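Putative oxidoreductase yhhX (Escherichia coli K-12, PDB 3F4L) probably acts as an NADP-dependent dehydrogenase of the Gfo/Idh/MocA family, possibly on scyllo-inositol. Local coordinates at residues A[116-121]-A[313-318]; A[120-125]-A[299-304]; A[192-197]-A[338-343]; A[170-175]-A[210-215]. All coordinates share one frame; numbering follows the deposited sequence.

Contact 1. Residues A[116-121]-A[313-318]; sequences GLTVTP and APNYVK
The carboxamide of Asn315 crosses the side chain of Thr120 obliquely. Asn315 ND2 donates to Thr120 OG1 over 3.0 Å with an N-H...O angle of 155°, and the hydroxyl oxygen lies almost in the amide plane. Asn315 ND2 also binds Val317 O at 2.9 Å, on a lone pair of that carbonyl, so both bonds fix the rotation of the amide. OD1 faces methyl groups instead: Thr118 CG2 stands 3.7 Å from Asn315 OD1, and Thr120 CG2 lies about as close. With its own proton Thr120 OG1 bonds to Pro121 O at 3.2 Å, and the hydroxyl thus relays from amide to carbonyl. Tyr316 OH reaches that carbonyl too, a weak bond of 2.7 Å to Pro121 O, while its stronger partner is the backbone N of Gln123. Asn315 CG is anti to its backbone N (chi1 -170°), whereas Tyr316 CG takes the crowded position between N and carbonyl carbon, where Val317 CG2 covers one face of the ring. Tip to tip, Pro121 CG and Val317 CG1 meet at 4.2 Å, and Val322 of helix 319-331 touches both side chains. Backbone bonds of Thr118 with Val92, and of Thr120 with Val92 and Val94, hold the strand beside strand 91-94. Strand 119-121 is the last of the parallel Rossmann sheet, and the loop between helices 300-311 and 319-331 of the C-terminal part of the chain docks on it.

Contact 2. Residues A[120-125]-A[299-304]; sequences TPYQNR and GRVYDA
Tyr122 OH is held by one bond from outside the pair of segments, to the backbone oxygen of Tyr17, and Tyr302 OH is likewise anchored, on His18 ND1. With both phenol ends tied to the region of helix 12-22, the rings are left to pack through carbon. Tyr122 CG is anti to the backbone N (chi1 -180°), which extends the ring toward helix 300-311. There Val301 crosses it at about a right angle: its CG1 comes to the ring edge, 3.8 Å from Tyr122 CD1, while CG2 lies 3.9 Å from Asn124 CA. Both methyls meet the ring, and CG2 thus also rests on the backbone of Asn124. Asn124 CB covers one face of the Tyr122 ring, 3.7 Å above its plane and toward the rim. Obliquely, Tyr122 CE1 and Tyr302 CE1 approach to 4.2 Å. An alanine in place of Tyr122 would remove the ring edge that meets Val301 and the hydroxyl that binds Tyr17, and would probably loosen the seat of helix 300-311 against the segment that follows strand 119-121. Apolar across the interface and polar at its far ends, the contact probably depends on shape for its fit, while the outlying bonds to Tyr17 and His18 are likely to fix where the rings stand.

Contact 3. Residues A[192-197]-A[338-343]; sequences HVAYDI and PSTVTL
Tyr195 CG is anti to its carbonyl carbon (chi1 -53°), which lays the ring along the sheet face that carries Val193 and Val341. Val341 CG2, in the crowded position, meets the ring edge 3.6 Å from Tyr195 CE1. Val193 CG1, anti to its backbone N, covers one face of the Tyr195 ring from 3.5 Å above the plane, and Val193 CG2 touches Leu343 CD1 at 3.5 Å. The phenol end reaches Ile328 O in helix 319-331. Beneath, the strands run antiparallel, their axes at 166°. Val193 and Val341 form a hydrogen-bonded pair, with N to O distances of 2.8 Å both ways. Tyr195 and Ser339 form the next; Tyr195 N to Ser339 O, at 2.7 Å, is nearly straight and lies close to the C=O axis. On the other face His192 and Thr342 point the same way, and Thr342 CG2 lies in the imidazole plane, only 3.0 Å from His192 ND1. There Thr340 OG1 bonds its counterpart, Thr340 of the second subunit, and Asp196 forms salt bridges with Arg198 and with Lys220 of that subunit. The edge strand is thus held by backbone bonds, with an apolar face toward the helices and a polar, partly charged one at the dimer interface.

Contact 4. Residues A[170-175]-A[210-215]; sequences GAFYGL and FEAQLF
Helix 171-187 packs by its first turn on the large mixed sheet of the C-terminal domain, an alpha/beta layer in which strand 209-216 supplies the aromatic anchor. The short helix and strand segments cross at 68°, their axes 9.4 Å apart. Phe210 carries the contact. Its CG sits in the crowded position between backbone N and carbonyl carbon (chi1 73°), which raises the ring against the helix start. Phe172, with CG anti to the backbone N, brings CD1 over one face of that ring, 3.5 Å from Phe210 CD2 and toward the rim. The two rings are oblique, with planes at 53° and centroids 5.0 Å apart. Further along the strand, Ala212 CB meets Phe172 CE1 at 4.0 Å. Ala171 CB lies 4.1 Å from Phe210 CD1, and Ala171 O lies 3.3 Å from Phe210 CE1. Leu175 N also donates to Ala171 O at 2.6 Å. In the next shell Asp207 binds the backbone N of Phe172, while Tyr195, Ile197 and Leu329 pack on the Phe172 side chain. A serine in place of Phe210 would take away the ring face that receives Phe172 and the carbons against Ala171, and would probably leave the helix start poorly seated on the sheet. Between the segments the adhesion is that of hydrocarbon surfaces, so close fit rather than charge or directed bonding is likely to set how the helix lies.

Overall arrangement
Together the four contacts show how chemistry follows place in the fold. Contacts 1 and 2 both start from strand 119-121, with centres about 10 Å apart, and tie the edge of the Rossmann sheet to helix 300-311 and the loop after it; they touch through the tyrosine of that loop. Contact 1 is partly buried and polar, contact 2 buried and apolar. Contacts 3 and 4 share the mixed sheet, where they meet through backbone bonds between the neighbouring strands 192-198 and 209-216. Contact 4 is buried hydrocarbon, contact 3 a backbone-bonded, partly buried edge, and both touch the second subunit. The centres of contacts 1 and 3 lie about 29 Å apart.

Contact 1. Residues A[116-121]-A[313-318]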
loop_
_atom_site.group_PDB
_atom_site.type_symbol
_atom_site.label_atom_id
_atom_site.label_comp_id
_atom_site.label_asym_id
_atom_site.label_seq_id
_atom_site.Cartn_x
_atom_site.Cartn_y
_atom_site.Cartn_z
ATOM N N GLY A 116 -12.241 41.205 3.973
ATOM C CA GLY A 116 -11.296 41.316 2.877
ATOM C C GLY A 116 -9.910 40.890 3.331
ATOM O O GLY A 116 -8.897 41.307 2.769
ATOM N N LEU A 117 -9.867 40.052 4.359
ATOM C CA LEU A 117 -8.597 39.568 4.880
ATOM C C LEU A 117 -8.342 38.123 4.483
ATOM O O LEU A 117 -9.242 37.421 4.027
ATOM C CB LEU A 117 -8.579 39.673 6.402
ATOM C CG LEU A 117 -8.621 41.092 6.970
ATOM C CD1 LEU A 117 -8.779 41.037 8.473
ATOM C CD2 LEU A 117 -7.351 41.839 6.582
ATOM N N THR A 118 -7.101 37.690 4.680
ATOM C CA THR A 118 -6.695 36.331 4.378
ATOM C C THR A 118 -6.400 35.528 5.644
ATOM O O THR A 118 -5.627 35.961 6.489
ATOM C CB THR A 118 -5.407 36.309 3.529
ATOM O OG1 THR A 118 -5.650 36.925 2.259
ATOM C CG2 THR A 118 -4.930 34.869 3.325
ATOM N N VAL A 119 -7.029 34.370 5.782
ATOM C CA VAL A 119 -6.744 33.485 6.911
ATOM C C VAL A 119 -6.410 32.144 6.257
ATOM O O VAL A 119 -7.165 31.645 5.427
ATOM C CB VAL A 119 -7.937 33.335 7.881
ATOM C CG1 VAL A 119 -9.096 32.584 7.217
ATOM C CG2 VAL A 119 -7.487 32.613 9.126
ATOM N N THR A 120 -5.274 31.563 6.617
ATOM C CA THR A 120 -4.849 30.313 5.998
ATOM C C THR A 120 -3.956 29.479 6.898
ATOM O O THR A 120 -3.312 30.004 7.802
ATOM C CB THR A 120 -4.064 30.612 4.691
ATOM O OG1 THR A 120 -3.609 29.389 4.102
ATOM C CG2 THR A 120 -2.844 31.489 4.987
ATOM N N PRO A 121 -3.929 28.156 6.678
ATOM C CA PRO A 121 -3.075 27.291 7.496
ATOM C C PRO A 121 -1.647 27.378 6.940
ATOM O O PRO A 121 -1.432 27.916 5.853
ATOM C CB PRO A 121 -3.694 25.911 7.294
ATOM C CG PRO A 121 -4.166 25.977 5.864
ATOM C CD PRO A 121 -4.812 27.357 5.807
ATOM N N ALA A 313 -2.702 38.526 -5.012
ATOM C CA ALA A 313 -2.562 37.226 -5.661
ATOM C C ALA A 313 -3.347 36.193 -4.861
ATOM O O ALA A 313 -3.504 36.321 -3.651
ATOM C CB ALA A 313 -1.093 36.824 -5.721
ATOM N N PRO A 314 -3.874 35.163 -5.534
ATOM C CA PRO A 314 -4.630 34.142 -4.800
ATOM C C PRO A 314 -3.747 33.493 -3.736
ATOM O O PRO A 314 -2.538 33.368 -3.923
ATOM C CB PRO A 314 -5.049 33.158 -5.899
ATOM C CG PRO A 314 -4.062 33.409 -7.006
ATOM C CD PRO A 314 -3.908 34.900 -6.980
ATOM N N ASN A 315 -4.352 33.091 -2.621
ATOM C CA ASN A 315 -3.605 32.465 -1.530
ATOM C C ASN A 315 -3.054 31.123 -2.014
ATOM O O ASN A 315 -3.694 30.450 -2.826
ATOM C CB ASN A 315 -4.529 32.264 -0.330
ATOM C CG ASN A 315 -3.782 31.839 0.920
ATOM O OD1 ASN A 315 -2.874 32.534 1.381
ATOM N ND2 ASN A 315 -4.160 30.693 1.475
ATOM N N TYR A 316 -1.886 30.724 -1.511
ATOM C CA TYR A 316 -1.270 29.471 -1.950
ATOM C C TYR A 316 -2.105 28.240 -1.624
ATOM O O TYR A 316 -2.025 27.228 -2.322
ATOM C CB TYR A 316 0.151 29.325 -1.375
ATOM C CG TYR A 316 0.241 28.923 0.087
ATOM C CD1 TYR A 316 -0.296 29.728 1.096
ATOM C CD2 TYR A 316 0.894 27.748 0.462
ATOM C CE1 TYR A 316 -0.182 29.373 2.438
ATOM C CE2 TYR A 316 1.013 27.380 1.806
ATOM C CZ TYR A 316 0.474 28.200 2.785
ATOM O OH TYR A 316 0.601 27.848 4.109
ATOM N N VAL A 317 -2.909 28.329 -0.568
ATOM C CA VAL A 317 -3.782 27.229 -0.175
ATOM C C VAL A 317 -5.235 27.639 -0.435
ATOM O O VAL A 317 -5.670 28.712 -0.003
ATOM C CB VAL A 317 -3.638 26.887 1.330
ATOM C CG1 VAL A 317 -4.628 25.795 1.717
ATOM C CG2 VAL A 317 -2.219 26.421 1.632
ATOM N N LYS A 318 -5.988 26.795 -1.131
ATOM C CA LYS A 318 -7.382 27.116 -1.401
ATOM C C LYS A 318 -8.256 26.731 -0.207
ATOM O O LYS A 318 -7.992 25.733 0.477
ATOM C CB LYS A 318 -7.877 26.379 -2.652
ATOM C CG LYS A 318 -7.011 26.596 -3.888
ATOM C CD LYS A 318 -7.722 26.151 -5.163
ATOM C CE LYS A 318 -8.108 24.685 -5.126
ATOM N NZ LYS A 318 -8.858 24.302 -6.353
#

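Contact 2. Residues A[120-125]-A[299-304]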
loop_
_atom_site.group_PDB
_atom_site.type_symbol
_atom_site.label_atom_id
_atom_site.label_comp_id
_atom_site.label_asym_id
_atom_site.label_seq_id
_atom_site.Cartn_x
_atom_site.Cartn_y
_atom_site.Cartn_z
ATOM N N THR A 120 -5.274 31.563 6.617
ATOM C CA THR A 120 -4.849 30.313 5.998
ATOM C C THR A 120 -3.956 29.479 6.898
ATOM O O THR A 120 -3.312 30.004 7.802
ATOM C CB THR A 120 -4.064 30.612 4.691
ATOM O OG1 THR A 120 -3.609 29.389 4.102
ATOM C CG2 THR A 120 -2.844 31.489 4.987
ATOM N N PRO A 121 -3.929 28.156 6.678
ATOM C CA PRO A 121 -3.075 27.291 7.496
ATOM C C PRO A 121 -1.647 27.378 6.940
ATOM O O PRO A 121 -1.432 27.916 5.853
ATOM C CB PRO A 121 -3.694 25.911 7.294
ATOM C CG PRO A 121 -4.166 25.977 5.864
ATOM C CD PRO A 121 -4.812 27.357 5.807
ATOM N N TYR A 122 -0.682 26.858 7.691
ATOM C CA TYR A 122 0.726 26.859 7.300
ATOM C C TYR A 122 1.037 25.470 6.745
ATOM O O TYR A 122 1.330 24.553 7.504
ATOM C CB TYR A 122 1.596 27.148 8.540
ATOM C CG TYR A 122 3.099 27.193 8.324
ATOM C CD1 TYR A 122 3.675 28.070 7.401
ATOM C CD2 TYR A 122 3.947 26.395 9.080
ATOM C CE1 TYR A 122 5.060 28.148 7.246
ATOM C CE2 TYR A 122 5.332 26.463 8.931
ATOM C CZ TYR A 122 5.875 27.340 8.015
ATOM O OH TYR A 122 7.235 27.405 7.870
ATOM N N GLN A 123 0.947 25.309 5.427
ATOM C CA GLN A 123 1.227 24.014 4.805
ATOM C C GLN A 123 2.581 24.082 4.117
ATOM O O GLN A 123 2.677 24.028 2.899
ATOM C CB GLN A 123 0.133 23.661 3.787
ATOM C CG GLN A 123 -1.264 23.559 4.400
ATOM C CD GLN A 123 -1.375 22.467 5.459
ATOM O OE1 GLN A 123 -0.460 21.663 5.638
ATOM N NE2 GLN A 123 -2.509 22.424 6.150
ATOM N N ASN A 124 3.630 24.185 4.923
ATOM C CA ASN A 124 4.986 24.290 4.405
ATOM C C ASN A 124 5.467 23.055 3.647
ATOM O O ASN A 124 6.357 23.158 2.810
ATOM C CB ASN A 124 5.962 24.618 5.549
ATOM C CG ASN A 124 5.965 23.561 6.656
ATOM O OD1 ASN A 124 4.922 23.185 7.177
ATOM N ND2 ASN A 124 7.154 23.094 7.024
ATOM N N ARG A 125 4.885 21.890 3.914
ATOM C CA ARG A 125 5.346 20.687 3.222
ATOM C C ARG A 125 4.947 20.652 1.748
ATOM O O ARG A 125 5.232 19.687 1.024
ATOM C CB ARG A 125 4.880 19.424 3.966
ATOM C CG ARG A 125 5.339 19.410 5.439
ATOM C CD ARG A 125 5.589 18.002 5.993
ATOM N NE ARG A 125 6.862 17.483 5.509
ATOM C CZ ARG A 125 7.926 17.239 6.269
ATOM N NH1 ARG A 125 7.890 17.447 7.577
ATOM N NH2 ARG A 125 9.041 16.819 5.705
ATOM N N GLY A 299 10.087 28.783 3.255
ATOM C CA GLY A 299 9.881 30.220 3.224
ATOM C C GLY A 299 9.029 30.665 2.054
ATOM O O GLY A 299 8.592 31.816 1.994
ATOM N N ARG A 300 8.790 29.753 1.120
ATOM C CA ARG A 300 7.977 30.077 -0.038
ATOM C C ARG A 300 6.539 30.370 0.388
ATOM O O ARG A 300 5.777 30.959 -0.369
ATOM C CB ARG A 300 8.069 28.946 -1.072
ATOM C CG ARG A 300 9.385 29.043 -1.860
ATOM C CD ARG A 300 9.861 27.730 -2.474
ATOM N NE ARG A 300 8.949 27.210 -3.483
ATOM C CZ ARG A 300 9.204 26.141 -4.232
ATOM N NH1 ARG A 300 10.354 25.489 -4.079
ATOM N NH2 ARG A 300 8.308 25.722 -5.125
ATOM N N VAL A 301 6.190 29.970 1.608
ATOM C CA VAL A 301 4.870 30.232 2.163
ATOM C C VAL A 301 4.787 31.743 2.372
ATOM O O VAL A 301 3.794 32.383 2.037
ATOM C CB VAL A 301 4.673 29.524 3.532
ATOM C CG1 VAL A 301 3.418 30.069 4.229
ATOM C CG2 VAL A 301 4.547 28.005 3.338
ATOM N N TYR A 302 5.851 32.317 2.921
ATOM C CA TYR A 302 5.866 33.749 3.157
ATOM C C TYR A 302 5.982 34.528 1.849
ATOM O O TYR A 302 5.454 35.641 1.735
ATOM C CB TYR A 302 6.984 34.123 4.128
ATOM C CG TYR A 302 6.679 33.708 5.562
ATOM C CD1 TYR A 302 7.026 32.439 6.041
ATOM C CD2 TYR A 302 5.996 34.571 6.420
ATOM C CE1 TYR A 302 6.699 32.041 7.343
ATOM C CE2 TYR A 302 5.661 34.183 7.723
ATOM C CZ TYR A 302 6.016 32.923 8.173
ATOM O OH TYR A 302 5.676 32.553 9.443
ATOM N N ASP A 303 6.647 33.946 0.854
ATOM C CA ASP A 303 6.760 34.632 -0.429
ATOM C C ASP A 303 5.366 34.682 -1.059
ATOM O O ASP A 303 5.050 35.614 -1.791
ATOM C CB ASP A 303 7.748 33.919 -1.371
ATOM C CG ASP A 303 9.165 33.896 -0.824
ATOM O OD1 ASP A 303 9.575 34.891 -0.195
ATOM O OD2 ASP A 303 9.878 32.889 -1.025
ATOM N N ALA A 304 4.538 33.677 -0.772
ATOM C CA ALA A 304 3.173 33.639 -1.304
ATOM C C ALA A 304 2.290 34.644 -0.572
ATOM O O ALA A 304 1.485 35.354 -1.189
ATOM C CB ALA A 304 2.580 32.235 -1.169
#

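Contact 3. Residues A[192-197]-A[338-343]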
loop_
_atom_site.group_PDB
_atom_site.type_symbol
_atom_site.label_atom_id
_atom_site.label_comp_id
_atom_site.label_asym_id
_atom_site.label_seq_id
_atom_site.Cartn_x
_atom_site.Cartn_y
_atom_site.Cartn_z
ATOM N N HIS A 192 -14.215 9.224 -2.514
ATOM C CA HIS A 192 -14.295 8.318 -1.375
ATOM C C HIS A 192 -12.984 8.276 -0.595
ATOM O O HIS A 192 -11.919 8.619 -1.116
ATOM C CB HIS A 192 -14.564 6.888 -1.844
ATOM C CG HIS A 192 -15.573 6.782 -2.944
ATOM N ND1 HIS A 192 -16.928 6.915 -2.727
ATOM C CD2 HIS A 192 -15.424 6.538 -4.268
ATOM C CE1 HIS A 192 -17.571 6.754 -3.872
ATOM N NE2 HIS A 192 -16.680 6.524 -4.821
ATOM N N VAL A 193 -13.074 7.836 0.654
ATOM C CA VAL A 193 -11.893 7.690 1.494
ATOM C C VAL A 193 -11.978 6.388 2.274
ATOM O O VAL A 193 -13.005 6.089 2.879
ATOM C CB VAL A 193 -11.742 8.842 2.508
ATOM C CG1 VAL A 193 -10.507 8.598 3.372
ATOM C CG2 VAL A 193 -11.609 10.178 1.783
ATOM N N ALA A 194 -10.908 5.599 2.236
ATOM C CA ALA A 194 -10.843 4.348 2.989
ATOM C C ALA A 194 -9.858 4.599 4.135
ATOM O O ALA A 194 -8.739 5.068 3.898
ATOM C CB ALA A 194 -10.324 3.202 2.105
ATOM N N TYR A 195 -10.267 4.277 5.359
ATOM C CA TYR A 195 -9.437 4.482 6.541
ATOM C C TYR A 195 -8.980 3.196 7.240
ATOM O O TYR A 195 -9.726 2.221 7.334
ATOM C CB TYR A 195 -10.177 5.312 7.603
ATOM C CG TYR A 195 -10.772 6.638 7.175
ATOM C CD1 TYR A 195 -12.096 6.727 6.751
ATOM C CD2 TYR A 195 -10.028 7.817 7.263
ATOM C CE1 TYR A 195 -12.668 7.956 6.434
ATOM C CE2 TYR A 195 -10.588 9.050 6.946
ATOM C CZ TYR A 195 -11.908 9.114 6.534
ATOM O OH TYR A 195 -12.467 10.337 6.222
ATOM N N ASP A 196 -7.750 3.239 7.743
ATOM C CA ASP A 196 -7.126 2.173 8.525
ATOM C C ASP A 196 -6.320 2.956 9.560
ATOM O O ASP A 196 -5.264 3.504 9.243
ATOM C CB ASP A 196 -6.172 1.318 7.682
ATOM C CG ASP A 196 -5.204 0.507 8.541
ATOM O OD1 ASP A 196 -5.629 0.004 9.608
ATOM O OD2 ASP A 196 -4.019 0.362 8.153
ATOM N N ILE A 197 -6.828 3.020 10.786
ATOM C CA ILE A 197 -6.177 3.765 11.855
ATOM C C ILE A 197 -5.979 2.855 13.072
ATOM O O ILE A 197 -6.951 2.409 13.686
ATOM C CB ILE A 197 -7.042 4.981 12.263
ATOM C CG1 ILE A 197 -7.360 5.833 11.025
ATOM C CG2 ILE A 197 -6.307 5.823 13.312
ATOM C CD1 ILE A 197 -8.382 6.946 11.273
ATOM N N PRO A 338 -11.300 -0.771 10.297
ATOM C CA PRO A 338 -11.245 0.005 9.054
ATOM C C PRO A 338 -12.620 0.417 8.563
ATOM O O PRO A 338 -13.615 -0.242 8.861
ATOM C CB PRO A 338 -10.568 -0.957 8.089
ATOM C CG PRO A 338 -11.178 -2.258 8.480
ATOM C CD PRO A 338 -11.130 -2.209 10.016
ATOM N N SER A 339 -12.680 1.509 7.812
ATOM C CA SER A 339 -13.952 1.975 7.273
ATOM C C SER A 339 -13.767 2.746 5.971
ATOM O O SER A 339 -12.658 3.138 5.612
ATOM C CB SER A 339 -14.668 2.871 8.289
ATOM O OG SER A 339 -14.051 4.147 8.391
ATOM N N THR A 340 -14.865 2.962 5.260
ATOM C CA THR A 340 -14.824 3.715 4.018
ATOM C C THR A 340 -15.975 4.712 4.053
ATOM O O THR A 340 -17.008 4.460 4.682
ATOM C CB THR A 340 -14.980 2.794 2.792
ATOM O OG1 THR A 340 -13.976 1.773 2.825
ATOM C CG2 THR A 340 -14.826 3.592 1.507
ATOM N N VAL A 341 -15.789 5.851 3.399
ATOM C CA VAL A 341 -16.816 6.880 3.351
ATOM C C VAL A 341 -16.799 7.572 1.993
ATOM O O VAL A 341 -15.785 7.575 1.289
ATOM C CB VAL A 341 -16.592 7.967 4.428
ATOM C CG1 VAL A 341 -16.476 7.327 5.812
ATOM C CG2 VAL A 341 -15.340 8.764 4.102
ATOM N N THR A 342 -17.937 8.148 1.631
ATOM C CA THR A 342 -18.058 8.886 0.388
ATOM C C THR A 342 -18.206 10.347 0.792
ATOM O O THR A 342 -18.955 10.670 1.717
ATOM C CB THR A 342 -19.298 8.446 -0.413
ATOM O OG1 THR A 342 -20.469 8.615 0.392
ATOM C CG2 THR A 342 -19.179 6.986 -0.807
ATOM N N LEU A 343 -17.469 11.226 0.124
ATOM C CA LEU A 343 -17.531 12.650 0.428
ATOM C C LEU A 343 -18.557 13.373 -0.434
ATOM O O LEU A 343 -18.542 13.258 -1.661
ATOM C CB LEU A 343 -16.165 13.308 0.207
ATOM C CG LEU A 343 -15.096 13.215 1.289
ATOM C CD1 LEU A 343 -14.755 11.776 1.545
ATOM C CD2 LEU A 343 -13.861 13.996 0.843
#

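Contact 4. Residues A[170-175]-A[210-215]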
loop_
_atom_site.group_PDB
_atom_site.type_symbol
_atom_site.label_atom_id
_atom_site.label_comp_id
_atom_site.label_asym_id
_atom_site.label_seq_id
_atom_site.Cartn_x
_atom_site.Cartn_y
_atom_site.Cartn_z
ATOM N N GLY A 170 -3.471 11.847 17.986
ATOM C CA GLY A 170 -2.835 10.766 17.251
ATOM C C GLY A 170 -2.022 11.174 16.044
ATOM O O GLY A 170 -1.943 12.353 15.695
ATOM N N ALA A 171 -1.432 10.174 15.393
ATOM C CA ALA A 171 -0.602 10.378 14.217
ATOM C C ALA A 171 -1.375 10.846 12.986
ATOM O O ALA A 171 -0.838 11.599 12.168
ATOM C CB ALA A 171 0.158 9.083 13.890
ATOM N N PHE A 172 -2.620 10.394 12.847
ATOM C CA PHE A 172 -3.441 10.782 11.706
ATOM C C PHE A 172 -3.660 12.294 11.675
ATOM O O PHE A 172 -3.436 12.940 10.650
ATOM C CB PHE A 172 -4.781 10.039 11.732
ATOM C CG PHE A 172 -5.563 10.159 10.449
ATOM C CD1 PHE A 172 -4.908 10.165 9.223
ATOM C CD2 PHE A 172 -6.950 10.230 10.465
ATOM C CE1 PHE A 172 -5.626 10.239 8.029
ATOM C CE2 PHE A 172 -7.676 10.303 9.276
ATOM C CZ PHE A 172 -7.016 10.306 8.062
ATOM N N TYR A 173 -4.071 12.871 12.801
ATOM C CA TYR A 173 -4.256 14.318 12.859
ATOM C C TYR A 173 -2.884 14.985 12.817
ATOM O O TYR A 173 -2.682 15.978 12.120
ATOM C CB TYR A 173 -4.969 14.736 14.152
ATOM C CG TYR A 173 -6.476 14.882 14.034
ATOM C CD1 TYR A 173 -7.319 13.763 14.010
ATOM C CD2 TYR A 173 -7.055 16.143 13.931
ATOM C CE1 TYR A 173 -8.709 13.913 13.883
ATOM C CE2 TYR A 173 -8.429 16.306 13.803
ATOM C CZ TYR A 173 -9.249 15.196 13.776
ATOM O OH TYR A 173 -10.598 15.387 13.622
ATOM N N GLY A 174 -1.942 14.413 13.558
ATOM C CA GLY A 174 -0.599 14.968 13.641
ATOM C C GLY A 174 0.216 15.036 12.362
ATOM O O GLY A 174 0.741 16.096 12.016
ATOM N N LEU A 175 0.325 13.922 11.652
ATOM C CA LEU A 175 1.106 13.885 10.419
ATOM C C LEU A 175 0.264 13.818 9.158
ATOM O O LEU A 175 0.663 14.323 8.097
ATOM C CB LEU A 175 2.068 12.695 10.437
ATOM C CG LEU A 175 3.357 12.907 11.226
ATOM C CD1 LEU A 175 4.134 14.064 10.615
ATOM C CD2 LEU A 175 3.032 13.198 12.676
ATOM N N PHE A 210 -1.434 4.714 10.457
ATOM C CA PHE A 210 -2.589 4.986 9.626
ATOM C C PHE A 210 -2.301 4.884 8.147
ATOM O O PHE A 210 -1.157 4.997 7.708
ATOM C CB PHE A 210 -3.176 6.376 9.927
ATOM C CG PHE A 210 -2.347 7.526 9.419
ATOM C CD1 PHE A 210 -1.481 8.208 10.266
ATOM C CD2 PHE A 210 -2.437 7.932 8.094
ATOM C CE1 PHE A 210 -0.720 9.276 9.800
ATOM C CE2 PHE A 210 -1.676 9.000 7.617
ATOM C CZ PHE A 210 -0.819 9.673 8.467
ATOM N N GLU A 211 -3.362 4.644 7.390
ATOM C CA GLU A 211 -3.291 4.589 5.942
ATOM C C GLU A 211 -4.627 5.116 5.450
ATOM O O GLU A 211 -5.679 4.557 5.759
ATOM C CB GLU A 211 -3.090 3.165 5.420
ATOM C CG GLU A 211 -2.981 3.137 3.890
ATOM C CD GLU A 211 -2.776 1.747 3.315
ATOM O OE1 GLU A 211 -2.064 0.931 3.944
ATOM O OE2 GLU A 211 -3.313 1.480 2.215
ATOM N N ALA A 212 -4.584 6.220 4.719
ATOM C CA ALA A 212 -5.789 6.807 4.170
ATOM C C ALA A 212 -5.683 6.663 2.665
ATOM O O ALA A 212 -4.632 6.920 2.081
ATOM C CB ALA A 212 -5.895 8.275 4.557
ATOM N N GLN A 213 -6.770 6.225 2.048
ATOM C CA GLN A 213 -6.810 6.044 0.606
ATOM C C GLN A 213 -7.854 6.985 0.045
ATOM O O GLN A 213 -9.039 6.879 0.369
ATOM C CB GLN A 213 -7.159 4.598 0.267
ATOM C CG GLN A 213 -6.159 3.605 0.846
ATOM C CD GLN A 213 -6.358 2.187 0.347
ATOM O OE1 GLN A 213 -5.539 1.309 0.623
ATOM N NE2 GLN A 213 -7.441 1.953 -0.388
ATOM N N LEU A 214 -7.404 7.925 -0.776
ATOM C CA LEU A 214 -8.296 8.904 -1.377
ATOM C C LEU A 214 -8.546 8.531 -2.826
ATOM O O LEU A 214 -7.606 8.392 -3.608
ATOM C CB LEU A 214 -7.679 10.303 -1.292
ATOM C CG LEU A 214 -7.591 10.945 0.101
ATOM C CD1 LEU A 214 -6.709 10.110 1.019
ATOM C CD2 LEU A 214 -7.028 12.359 -0.029
ATOM N N PHE A 215 -9.815 8.374 -3.189
ATOM C CA PHE A 215 -10.150 7.998 -4.552
ATOM C C PHE A 215 -10.646 9.160 -5.398
ATOM O O PHE A 215 -11.515 9.914 -4.982
ATOM C CB PHE A 215 -11.207 6.889 -4.543
ATOM C CG PHE A 215 -10.790 5.662 -3.792
ATOM C CD1 PHE A 215 -10.685 5.686 -2.408
ATOM C CD2 PHE A 215 -10.503 4.478 -4.465
ATOM C CE1 PHE A 215 -10.308 4.557 -1.696
ATOM C CE2 PHE A 215 -10.122 3.340 -3.767
ATOM C CZ PHE A 215 -10.024 3.376 -2.374
#